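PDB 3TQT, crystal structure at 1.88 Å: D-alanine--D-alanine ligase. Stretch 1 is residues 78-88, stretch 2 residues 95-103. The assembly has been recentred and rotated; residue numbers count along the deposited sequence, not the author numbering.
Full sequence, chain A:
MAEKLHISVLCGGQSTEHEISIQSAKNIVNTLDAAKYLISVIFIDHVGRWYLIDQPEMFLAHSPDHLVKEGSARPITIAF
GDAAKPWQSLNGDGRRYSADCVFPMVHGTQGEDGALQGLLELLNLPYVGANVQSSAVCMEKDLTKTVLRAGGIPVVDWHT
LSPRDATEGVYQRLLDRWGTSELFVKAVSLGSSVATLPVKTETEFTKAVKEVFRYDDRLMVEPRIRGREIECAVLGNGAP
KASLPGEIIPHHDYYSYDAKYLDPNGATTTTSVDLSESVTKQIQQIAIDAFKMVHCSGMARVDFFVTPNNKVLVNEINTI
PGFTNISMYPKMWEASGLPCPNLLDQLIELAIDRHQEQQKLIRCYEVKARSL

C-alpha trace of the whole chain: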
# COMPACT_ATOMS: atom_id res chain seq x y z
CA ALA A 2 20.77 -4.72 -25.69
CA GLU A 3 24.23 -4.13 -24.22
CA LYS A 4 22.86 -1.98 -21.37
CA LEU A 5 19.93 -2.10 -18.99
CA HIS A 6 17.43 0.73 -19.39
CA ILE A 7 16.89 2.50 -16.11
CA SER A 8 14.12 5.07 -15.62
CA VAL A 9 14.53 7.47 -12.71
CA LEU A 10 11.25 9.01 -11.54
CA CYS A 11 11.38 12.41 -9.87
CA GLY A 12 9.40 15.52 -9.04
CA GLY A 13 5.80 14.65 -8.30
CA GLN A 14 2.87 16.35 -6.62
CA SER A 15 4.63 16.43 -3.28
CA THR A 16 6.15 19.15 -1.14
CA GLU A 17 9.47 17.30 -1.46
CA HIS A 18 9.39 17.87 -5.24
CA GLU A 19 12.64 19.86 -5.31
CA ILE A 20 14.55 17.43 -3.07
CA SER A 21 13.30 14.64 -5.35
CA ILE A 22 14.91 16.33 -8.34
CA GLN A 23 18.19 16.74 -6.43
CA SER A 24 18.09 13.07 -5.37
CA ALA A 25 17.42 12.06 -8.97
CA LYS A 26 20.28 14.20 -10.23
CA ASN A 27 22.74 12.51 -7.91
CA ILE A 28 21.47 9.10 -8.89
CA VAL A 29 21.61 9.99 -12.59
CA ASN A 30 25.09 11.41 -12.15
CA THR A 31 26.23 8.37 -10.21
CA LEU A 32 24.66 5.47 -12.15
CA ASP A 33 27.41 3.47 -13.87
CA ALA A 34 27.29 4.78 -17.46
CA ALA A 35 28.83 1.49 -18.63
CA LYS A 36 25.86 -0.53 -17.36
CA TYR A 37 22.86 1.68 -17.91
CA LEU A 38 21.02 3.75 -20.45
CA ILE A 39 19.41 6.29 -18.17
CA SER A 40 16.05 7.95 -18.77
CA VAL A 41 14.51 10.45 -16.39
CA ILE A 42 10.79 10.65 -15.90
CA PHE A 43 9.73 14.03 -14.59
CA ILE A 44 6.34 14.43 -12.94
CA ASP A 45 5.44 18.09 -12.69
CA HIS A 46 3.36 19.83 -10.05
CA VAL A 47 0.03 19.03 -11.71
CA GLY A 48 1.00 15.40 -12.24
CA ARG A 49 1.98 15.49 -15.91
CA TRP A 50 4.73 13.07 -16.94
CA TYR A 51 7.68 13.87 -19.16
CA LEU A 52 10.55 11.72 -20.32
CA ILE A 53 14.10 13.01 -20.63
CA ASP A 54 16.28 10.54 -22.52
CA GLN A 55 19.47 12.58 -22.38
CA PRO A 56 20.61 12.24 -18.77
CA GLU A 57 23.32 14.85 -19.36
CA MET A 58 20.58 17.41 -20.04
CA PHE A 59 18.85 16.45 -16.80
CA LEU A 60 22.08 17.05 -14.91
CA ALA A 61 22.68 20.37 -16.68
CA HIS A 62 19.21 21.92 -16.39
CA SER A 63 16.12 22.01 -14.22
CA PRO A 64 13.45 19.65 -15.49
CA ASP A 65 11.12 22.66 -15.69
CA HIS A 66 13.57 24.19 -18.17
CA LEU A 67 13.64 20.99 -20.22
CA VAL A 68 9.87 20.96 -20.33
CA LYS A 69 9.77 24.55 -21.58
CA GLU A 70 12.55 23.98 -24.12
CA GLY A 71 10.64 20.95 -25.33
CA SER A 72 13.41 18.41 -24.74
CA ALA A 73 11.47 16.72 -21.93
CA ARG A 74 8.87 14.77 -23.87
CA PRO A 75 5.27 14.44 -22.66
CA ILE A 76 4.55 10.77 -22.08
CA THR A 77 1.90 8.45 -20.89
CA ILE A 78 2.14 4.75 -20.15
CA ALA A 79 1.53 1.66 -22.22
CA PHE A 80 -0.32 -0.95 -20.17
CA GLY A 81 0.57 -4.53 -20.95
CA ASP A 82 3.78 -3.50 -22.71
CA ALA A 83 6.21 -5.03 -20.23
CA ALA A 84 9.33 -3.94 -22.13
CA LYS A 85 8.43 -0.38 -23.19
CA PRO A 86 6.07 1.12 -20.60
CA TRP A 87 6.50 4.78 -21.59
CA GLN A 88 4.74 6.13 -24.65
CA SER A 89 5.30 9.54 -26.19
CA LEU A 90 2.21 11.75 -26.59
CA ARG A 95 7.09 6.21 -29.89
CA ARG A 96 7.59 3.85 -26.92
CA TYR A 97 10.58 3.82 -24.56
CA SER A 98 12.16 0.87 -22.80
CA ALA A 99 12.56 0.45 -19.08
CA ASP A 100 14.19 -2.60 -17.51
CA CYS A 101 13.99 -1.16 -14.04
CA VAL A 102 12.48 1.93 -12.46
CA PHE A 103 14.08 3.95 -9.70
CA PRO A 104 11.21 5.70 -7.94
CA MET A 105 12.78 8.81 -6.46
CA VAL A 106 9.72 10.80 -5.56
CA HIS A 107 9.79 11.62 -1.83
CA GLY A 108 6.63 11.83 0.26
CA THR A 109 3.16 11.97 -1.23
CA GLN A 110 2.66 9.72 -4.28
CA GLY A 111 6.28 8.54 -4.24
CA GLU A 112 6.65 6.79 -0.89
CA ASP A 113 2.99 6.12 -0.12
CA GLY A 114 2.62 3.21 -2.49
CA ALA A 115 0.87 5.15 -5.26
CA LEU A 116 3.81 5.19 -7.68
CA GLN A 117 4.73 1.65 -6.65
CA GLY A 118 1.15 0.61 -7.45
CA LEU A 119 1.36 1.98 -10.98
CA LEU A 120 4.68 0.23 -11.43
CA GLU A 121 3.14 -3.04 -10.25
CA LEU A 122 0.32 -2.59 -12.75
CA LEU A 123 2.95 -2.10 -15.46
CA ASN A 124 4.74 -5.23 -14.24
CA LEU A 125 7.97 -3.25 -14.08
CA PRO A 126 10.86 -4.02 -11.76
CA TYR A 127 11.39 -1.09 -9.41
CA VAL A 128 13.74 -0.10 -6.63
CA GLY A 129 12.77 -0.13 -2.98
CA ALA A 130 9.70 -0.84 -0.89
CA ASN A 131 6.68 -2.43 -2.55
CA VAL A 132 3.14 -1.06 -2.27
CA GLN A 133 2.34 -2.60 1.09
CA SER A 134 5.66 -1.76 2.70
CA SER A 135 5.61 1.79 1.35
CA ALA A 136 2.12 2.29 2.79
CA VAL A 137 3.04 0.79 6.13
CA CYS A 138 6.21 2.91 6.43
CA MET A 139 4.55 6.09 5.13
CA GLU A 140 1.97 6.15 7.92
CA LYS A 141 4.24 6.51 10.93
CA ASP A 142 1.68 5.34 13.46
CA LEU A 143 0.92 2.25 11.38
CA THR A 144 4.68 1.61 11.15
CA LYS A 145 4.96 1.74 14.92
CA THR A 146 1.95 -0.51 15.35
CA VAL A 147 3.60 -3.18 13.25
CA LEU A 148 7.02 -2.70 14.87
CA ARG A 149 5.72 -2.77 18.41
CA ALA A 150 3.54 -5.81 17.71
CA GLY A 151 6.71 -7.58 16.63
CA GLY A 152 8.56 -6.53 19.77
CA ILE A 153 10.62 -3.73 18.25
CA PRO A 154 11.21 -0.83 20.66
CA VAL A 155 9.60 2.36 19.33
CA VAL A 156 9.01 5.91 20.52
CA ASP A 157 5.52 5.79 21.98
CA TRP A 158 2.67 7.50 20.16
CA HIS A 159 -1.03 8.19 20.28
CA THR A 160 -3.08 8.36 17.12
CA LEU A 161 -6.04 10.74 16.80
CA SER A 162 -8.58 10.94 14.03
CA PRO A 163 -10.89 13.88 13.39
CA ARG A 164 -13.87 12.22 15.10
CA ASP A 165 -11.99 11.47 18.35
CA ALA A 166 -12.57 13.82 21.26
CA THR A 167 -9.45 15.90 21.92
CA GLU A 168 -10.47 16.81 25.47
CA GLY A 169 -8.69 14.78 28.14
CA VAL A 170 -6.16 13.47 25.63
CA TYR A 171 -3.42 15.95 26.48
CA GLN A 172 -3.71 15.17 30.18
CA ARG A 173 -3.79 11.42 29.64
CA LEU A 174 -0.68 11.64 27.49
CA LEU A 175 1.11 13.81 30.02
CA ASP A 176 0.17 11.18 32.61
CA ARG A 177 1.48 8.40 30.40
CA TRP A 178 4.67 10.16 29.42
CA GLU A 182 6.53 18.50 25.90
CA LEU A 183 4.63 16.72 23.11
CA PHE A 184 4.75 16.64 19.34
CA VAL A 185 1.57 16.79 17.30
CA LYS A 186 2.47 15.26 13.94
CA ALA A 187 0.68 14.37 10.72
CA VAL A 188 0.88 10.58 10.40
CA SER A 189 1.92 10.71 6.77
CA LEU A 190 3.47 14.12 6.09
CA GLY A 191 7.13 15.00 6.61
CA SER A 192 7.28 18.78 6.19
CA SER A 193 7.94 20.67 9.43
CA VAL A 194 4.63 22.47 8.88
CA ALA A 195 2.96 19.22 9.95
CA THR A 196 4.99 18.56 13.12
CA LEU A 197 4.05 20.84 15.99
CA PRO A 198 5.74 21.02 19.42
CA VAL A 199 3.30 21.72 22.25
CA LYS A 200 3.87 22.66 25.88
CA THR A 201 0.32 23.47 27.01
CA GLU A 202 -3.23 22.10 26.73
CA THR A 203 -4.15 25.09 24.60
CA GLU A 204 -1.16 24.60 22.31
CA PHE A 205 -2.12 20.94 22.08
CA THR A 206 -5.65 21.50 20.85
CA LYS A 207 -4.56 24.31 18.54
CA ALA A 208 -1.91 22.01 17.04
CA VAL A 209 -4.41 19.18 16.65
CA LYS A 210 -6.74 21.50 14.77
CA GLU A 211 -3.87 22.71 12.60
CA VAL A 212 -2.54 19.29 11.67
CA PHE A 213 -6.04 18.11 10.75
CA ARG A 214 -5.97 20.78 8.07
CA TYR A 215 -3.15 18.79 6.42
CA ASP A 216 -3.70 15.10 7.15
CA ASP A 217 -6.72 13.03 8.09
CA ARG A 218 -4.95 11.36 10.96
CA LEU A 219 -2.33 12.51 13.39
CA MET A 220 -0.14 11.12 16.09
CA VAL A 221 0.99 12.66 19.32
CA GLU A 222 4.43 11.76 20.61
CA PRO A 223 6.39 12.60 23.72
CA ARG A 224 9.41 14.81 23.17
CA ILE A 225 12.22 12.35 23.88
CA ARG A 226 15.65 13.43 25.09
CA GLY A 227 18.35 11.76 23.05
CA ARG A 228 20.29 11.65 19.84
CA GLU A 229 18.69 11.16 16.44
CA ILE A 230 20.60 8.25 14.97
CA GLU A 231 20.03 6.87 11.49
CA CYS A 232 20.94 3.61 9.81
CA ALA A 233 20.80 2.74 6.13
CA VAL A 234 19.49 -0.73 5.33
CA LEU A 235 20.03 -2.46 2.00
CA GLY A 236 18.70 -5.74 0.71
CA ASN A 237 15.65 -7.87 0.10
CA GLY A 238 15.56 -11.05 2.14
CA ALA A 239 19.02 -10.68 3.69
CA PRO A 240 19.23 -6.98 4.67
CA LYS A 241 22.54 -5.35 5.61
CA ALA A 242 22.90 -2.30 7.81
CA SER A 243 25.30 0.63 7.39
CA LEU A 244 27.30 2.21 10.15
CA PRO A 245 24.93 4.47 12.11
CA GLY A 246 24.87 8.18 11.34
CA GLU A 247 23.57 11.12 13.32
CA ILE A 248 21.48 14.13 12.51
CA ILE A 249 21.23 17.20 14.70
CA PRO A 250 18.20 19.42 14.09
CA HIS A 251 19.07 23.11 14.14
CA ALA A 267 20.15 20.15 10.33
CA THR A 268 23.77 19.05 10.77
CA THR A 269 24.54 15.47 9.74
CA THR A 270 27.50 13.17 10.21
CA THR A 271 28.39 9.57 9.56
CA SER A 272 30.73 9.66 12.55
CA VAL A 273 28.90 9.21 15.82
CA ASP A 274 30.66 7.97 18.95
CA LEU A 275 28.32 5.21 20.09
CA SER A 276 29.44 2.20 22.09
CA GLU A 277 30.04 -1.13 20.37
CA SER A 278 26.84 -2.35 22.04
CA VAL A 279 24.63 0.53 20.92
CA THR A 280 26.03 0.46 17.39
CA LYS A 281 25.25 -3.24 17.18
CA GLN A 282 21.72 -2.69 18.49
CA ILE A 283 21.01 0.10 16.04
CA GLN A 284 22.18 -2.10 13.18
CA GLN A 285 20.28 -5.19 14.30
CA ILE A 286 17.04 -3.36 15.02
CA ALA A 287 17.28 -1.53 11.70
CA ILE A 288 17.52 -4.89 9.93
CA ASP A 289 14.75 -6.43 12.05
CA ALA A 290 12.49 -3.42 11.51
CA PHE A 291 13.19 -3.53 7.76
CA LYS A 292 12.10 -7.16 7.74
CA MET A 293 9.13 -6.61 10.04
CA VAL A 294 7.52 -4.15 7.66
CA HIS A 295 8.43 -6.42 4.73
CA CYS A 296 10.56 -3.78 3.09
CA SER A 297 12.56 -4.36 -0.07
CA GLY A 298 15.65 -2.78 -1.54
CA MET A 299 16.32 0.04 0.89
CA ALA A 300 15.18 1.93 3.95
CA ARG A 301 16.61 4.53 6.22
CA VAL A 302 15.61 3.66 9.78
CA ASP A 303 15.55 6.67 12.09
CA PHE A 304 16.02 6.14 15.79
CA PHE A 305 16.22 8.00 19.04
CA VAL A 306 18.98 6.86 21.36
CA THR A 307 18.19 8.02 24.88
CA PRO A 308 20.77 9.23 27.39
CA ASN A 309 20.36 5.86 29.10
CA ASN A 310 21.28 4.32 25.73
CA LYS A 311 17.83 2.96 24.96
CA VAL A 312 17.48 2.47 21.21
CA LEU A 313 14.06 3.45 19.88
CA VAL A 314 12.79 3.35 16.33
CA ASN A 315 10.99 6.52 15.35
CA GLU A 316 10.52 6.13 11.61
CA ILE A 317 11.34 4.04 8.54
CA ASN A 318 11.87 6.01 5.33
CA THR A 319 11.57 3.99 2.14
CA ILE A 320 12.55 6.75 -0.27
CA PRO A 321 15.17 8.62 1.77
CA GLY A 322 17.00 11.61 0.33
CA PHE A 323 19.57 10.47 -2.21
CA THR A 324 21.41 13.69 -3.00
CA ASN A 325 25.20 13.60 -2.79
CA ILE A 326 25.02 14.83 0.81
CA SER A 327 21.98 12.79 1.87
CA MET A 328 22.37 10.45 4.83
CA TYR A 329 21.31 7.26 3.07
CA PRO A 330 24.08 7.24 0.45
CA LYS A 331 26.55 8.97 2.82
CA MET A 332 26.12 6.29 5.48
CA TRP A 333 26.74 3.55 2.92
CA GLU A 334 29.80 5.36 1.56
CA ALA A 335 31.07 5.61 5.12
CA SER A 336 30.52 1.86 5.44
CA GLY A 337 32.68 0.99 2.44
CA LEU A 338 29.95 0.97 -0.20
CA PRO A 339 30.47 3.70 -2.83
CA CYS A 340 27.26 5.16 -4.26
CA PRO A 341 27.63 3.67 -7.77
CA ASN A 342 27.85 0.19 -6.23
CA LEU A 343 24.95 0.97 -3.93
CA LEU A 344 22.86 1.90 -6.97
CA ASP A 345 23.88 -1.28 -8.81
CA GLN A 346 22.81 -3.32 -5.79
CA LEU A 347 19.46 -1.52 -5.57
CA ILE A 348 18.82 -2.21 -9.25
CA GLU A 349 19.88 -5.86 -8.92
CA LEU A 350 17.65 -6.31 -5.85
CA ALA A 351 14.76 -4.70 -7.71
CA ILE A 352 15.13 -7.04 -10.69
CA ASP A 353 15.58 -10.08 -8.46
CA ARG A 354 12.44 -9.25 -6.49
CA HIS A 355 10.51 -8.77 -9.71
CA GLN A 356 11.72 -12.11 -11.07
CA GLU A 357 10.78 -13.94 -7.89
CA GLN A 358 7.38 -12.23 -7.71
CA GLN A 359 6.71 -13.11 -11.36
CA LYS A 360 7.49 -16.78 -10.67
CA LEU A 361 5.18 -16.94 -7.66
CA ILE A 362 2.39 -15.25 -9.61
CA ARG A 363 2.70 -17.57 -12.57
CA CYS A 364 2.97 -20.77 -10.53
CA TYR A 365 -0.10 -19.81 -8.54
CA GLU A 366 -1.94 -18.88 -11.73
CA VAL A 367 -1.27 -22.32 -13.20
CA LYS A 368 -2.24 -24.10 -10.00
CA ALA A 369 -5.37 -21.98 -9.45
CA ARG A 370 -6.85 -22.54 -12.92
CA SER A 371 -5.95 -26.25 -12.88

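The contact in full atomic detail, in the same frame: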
# COMPACT_ATOMS: atom_id res chain seq x y z
N ILE A 78 1.64 6.09 -20.35
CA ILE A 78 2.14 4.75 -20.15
C ILE A 78 1.45 3.79 -21.10
O ILE A 78 0.38 4.06 -21.61
CB ILE A 78 1.99 4.28 -18.68
CG1 ILE A 78 0.53 4.28 -18.26
CG2 ILE A 78 2.81 5.17 -17.75
CD1 ILE A 78 0.33 3.92 -16.82
N ALA A 79 2.09 2.66 -21.34
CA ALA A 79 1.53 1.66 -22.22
C ALA A 79 1.26 0.41 -21.40
O ALA A 79 2.15 -0.40 -21.18
CB ALA A 79 2.49 1.37 -23.34
N PHE A 80 0.02 0.24 -20.93
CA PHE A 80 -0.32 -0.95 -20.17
C PHE A 80 -0.08 -2.21 -20.97
O PHE A 80 -0.31 -2.24 -22.18
CB PHE A 80 -1.77 -0.90 -19.70
CG PHE A 80 -2.01 0.08 -18.60
CD1 PHE A 80 -1.44 -0.12 -17.35
CD2 PHE A 80 -2.78 1.20 -18.81
CE1 PHE A 80 -1.65 0.78 -16.33
CE2 PHE A 80 -2.99 2.11 -17.79
CZ PHE A 80 -2.43 1.90 -16.55
N GLY A 81 0.40 -3.24 -20.30
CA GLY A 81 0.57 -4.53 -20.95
C GLY A 81 1.92 -4.64 -21.62
O GLY A 81 2.46 -5.74 -21.75
N ASP A 82 2.47 -3.51 -22.06
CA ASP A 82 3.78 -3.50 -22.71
C ASP A 82 4.87 -3.57 -21.64
O ASP A 82 5.33 -2.55 -21.13
CB ASP A 82 3.95 -2.25 -23.57
CG ASP A 82 5.19 -2.30 -24.45
OD1 ASP A 82 6.23 -2.81 -23.98
OD2 ASP A 82 5.12 -1.83 -25.61
N ALA A 83 5.28 -4.79 -21.32
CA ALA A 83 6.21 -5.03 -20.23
C ALA A 83 7.59 -4.43 -20.50
O ALA A 83 8.27 -3.99 -19.58
CB ALA A 83 6.32 -6.51 -19.93
N ALA A 84 7.98 -4.39 -21.77
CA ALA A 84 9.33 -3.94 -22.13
C ALA A 84 9.45 -2.42 -22.30
O ALA A 84 10.46 -1.83 -21.91
CB ALA A 84 9.80 -4.65 -23.38
N LYS A 85 8.42 -1.81 -22.87
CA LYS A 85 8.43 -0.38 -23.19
C LYS A 85 7.19 0.29 -22.62
O LYS A 85 6.21 0.50 -23.32
CB LYS A 85 8.49 -0.17 -24.70
CG LYS A 85 9.69 -0.81 -25.37
CD LYS A 85 9.91 -0.22 -26.76
CE LYS A 85 11.10 -0.85 -27.47
NZ LYS A 85 10.72 -1.40 -28.80
N PRO A 86 7.24 0.62 -21.32
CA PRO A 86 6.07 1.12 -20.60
C PRO A 86 5.74 2.58 -20.88
O PRO A 86 4.61 2.98 -20.63
CB PRO A 86 6.49 0.96 -19.14
CG PRO A 86 7.98 1.10 -19.17
CD PRO A 86 8.41 0.46 -20.45
N TRP A 87 6.70 3.36 -21.38
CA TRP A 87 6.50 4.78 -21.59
C TRP A 87 6.18 5.05 -23.04
O TRP A 87 6.87 4.54 -23.94
CB TRP A 87 7.76 5.58 -21.23
CG TRP A 87 8.45 5.15 -19.99
CD1 TRP A 87 9.79 4.94 -19.82
CD2 TRP A 87 7.84 4.87 -18.72
NE1 TRP A 87 10.05 4.57 -18.52
CE2 TRP A 87 8.87 4.50 -17.83
CE3 TRP A 87 6.52 4.88 -18.25
CZ2 TRP A 87 8.63 4.16 -16.50
CZ3 TRP A 87 6.28 4.55 -16.92
CH2 TRP A 87 7.33 4.19 -16.07
N GLN A 88 5.17 5.86 -23.28
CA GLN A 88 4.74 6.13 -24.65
C GLN A 88 4.65 7.61 -24.87
O GLN A 88 3.98 8.30 -24.12
CB GLN A 88 3.38 5.49 -24.92
CG GLN A 88 2.89 5.70 -26.34
CD GLN A 88 1.66 4.88 -26.63
OE1 GLN A 88 1.57 3.71 -26.25
NE2 GLN A 88 0.69 5.49 -27.30
N ARG A 95 5.74 6.68 -30.19
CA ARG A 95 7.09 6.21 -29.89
C ARG A 95 7.19 5.70 -28.44
O ARG A 95 7.02 6.47 -27.51
CB ARG A 95 8.10 7.32 -30.12
CG ARG A 95 9.54 6.84 -30.28
CD ARG A 95 10.39 7.17 -29.07
NE ARG A 95 11.10 6.00 -28.55
CZ ARG A 95 12.42 5.83 -28.61
NH1 ARG A 95 13.19 6.77 -29.16
NH2 ARG A 95 12.97 4.73 -28.11
N ARG A 96 7.48 4.41 -28.26
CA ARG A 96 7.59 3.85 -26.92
C ARG A 96 9.04 3.73 -26.45
O ARG A 96 9.95 3.58 -27.25
CB ARG A 96 6.86 2.51 -26.82
CG ARG A 96 5.34 2.65 -26.86
CD ARG A 96 4.63 1.32 -26.69
NE ARG A 96 3.18 1.46 -26.83
CZ ARG A 96 2.32 0.45 -26.77
NH1 ARG A 96 2.75 -0.79 -26.58
NH2 ARG A 96 1.02 0.68 -26.90
N TYR A 97 9.24 3.83 -25.14
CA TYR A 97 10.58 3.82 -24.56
C TYR A 97 10.71 2.68 -23.57
O TYR A 97 9.81 2.43 -22.77
CB TYR A 97 10.88 5.11 -23.82
CG TYR A 97 10.80 6.37 -24.65
CD1 TYR A 97 11.96 7.03 -25.04
CD2 TYR A 97 9.58 6.91 -25.01
CE1 TYR A 97 11.89 8.20 -25.78
CE2 TYR A 97 9.51 8.06 -25.76
CZ TYR A 97 10.67 8.71 -26.14
OH TYR A 97 10.58 9.86 -26.88
N SER A 98 11.87 2.03 -23.63
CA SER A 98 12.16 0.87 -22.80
C SER A 98 12.42 1.26 -21.36
O SER A 98 12.91 2.35 -21.09
CB SER A 98 13.42 0.18 -23.33
OG SER A 98 13.18 -0.37 -24.60
N ALA A 99 12.12 0.35 -20.45
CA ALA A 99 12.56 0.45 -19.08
C ALA A 99 12.72 -0.96 -18.54
O ALA A 99 11.78 -1.75 -18.55
CB ALA A 99 11.57 1.25 -18.24
N ASP A 100 13.92 -1.29 -18.10
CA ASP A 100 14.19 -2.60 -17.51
C ASP A 100 14.04 -2.55 -16.01
O ASP A 100 13.86 -3.57 -15.34
CB ASP A 100 15.61 -3.03 -17.86
CG ASP A 100 15.76 -3.27 -19.33
OD1 ASP A 100 14.88 -3.95 -19.89
OD2 ASP A 100 16.74 -2.77 -19.92
N CYS A 101 14.14 -1.35 -15.46
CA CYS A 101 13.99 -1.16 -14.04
C CYS A 101 13.73 0.31 -13.76
O CYS A 101 14.29 1.19 -14.41
CB CYS A 101 15.23 -1.66 -13.28
SG CYS A 101 15.11 -1.52 -11.46
N VAL A 102 12.86 0.56 -12.80
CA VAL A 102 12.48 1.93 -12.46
C VAL A 102 13.04 2.27 -11.09
O VAL A 102 13.02 1.45 -10.18
CB VAL A 102 10.95 2.10 -12.49
CG1 VAL A 102 10.56 3.46 -11.98
CG2 VAL A 102 10.42 1.85 -13.90
N PHE A 103 13.56 3.49 -10.96
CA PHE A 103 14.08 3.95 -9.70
C PHE A 103 13.13 5.05 -9.23
O PHE A 103 13.26 6.19 -9.65
CB PHE A 103 15.49 4.50 -9.92
CG PHE A 103 16.41 4.31 -8.76
CD1 PHE A 103 17.60 3.61 -8.91
CD2 PHE A 103 16.08 4.80 -7.51
CE1 PHE A 103 18.45 3.43 -7.84
CE2 PHE A 103 16.93 4.62 -6.44
CZ PHE A 103 18.11 3.94 -6.61
O HOH W 1 13.11 -3.10 -21.84

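The strongest polar interaction centres on the guanidinium of Arg96, whose side chain is extended (chi2 to chi4 all near 180°) and reaches back over stretch 1. Its NH1 donates to Asp82 OD2 at 2.8 Å with an N-H...O angle of 150°, and because the partners carry opposite charges the pair is also a salt bridge. On another side of the same group, Arg96 NE donates to Gln88 OE1 at 2.8 Å (143°), while Arg96 NH2 reaches that OE1 at 3.1 Å and 130°, a weak bond. Both acceptors lie near the guanidinium plane, where its N-H bonds point, leaving a face free for Ala79 CB, 3.6 Å from Arg96 CZ. Asp82 is itself held from within its stretch: Lys85 N donates to Asp82 OD1 at 2.7 Å, so the two carboxylate oxygens serve different partners.

The backbone supplies two further bonds. Tyr97 N donates to Trp87 O at 2.7 Å (157°), as expected for the hydrogen-bonded pair of an antiparallel bridge; Gln88 and Arg96 form the adjacent non-hydrogen-bonded pair, with CA atoms 4.3 Å apart and side chains on the same face of the sheet, which suits their bonding. Beyond the strand, Ala99 N donates to Ala84 O at 3.1 Å (162°). That carbonyl also accepts from a water, 2.9 Å from Ala84 O, which donates as well to Asp100 OD1 at 2.8 Å. Pro86 N lies 3.5 Å from Tyr97 O but has no hydrogen to share.

Apolar packing occupies the face opposite Arg96. Trp87 CB and Tyr97 CB are 4.1 Å apart, and the indole continues toward Val102, whose CG2 meets the ring edge 3.9 Å from Trp87 CZ2. Ala99 CB lies obliquely to that ring, 3.7 Å from Trp87 NE1, and also touches Pro86 CG at 3.7 Å.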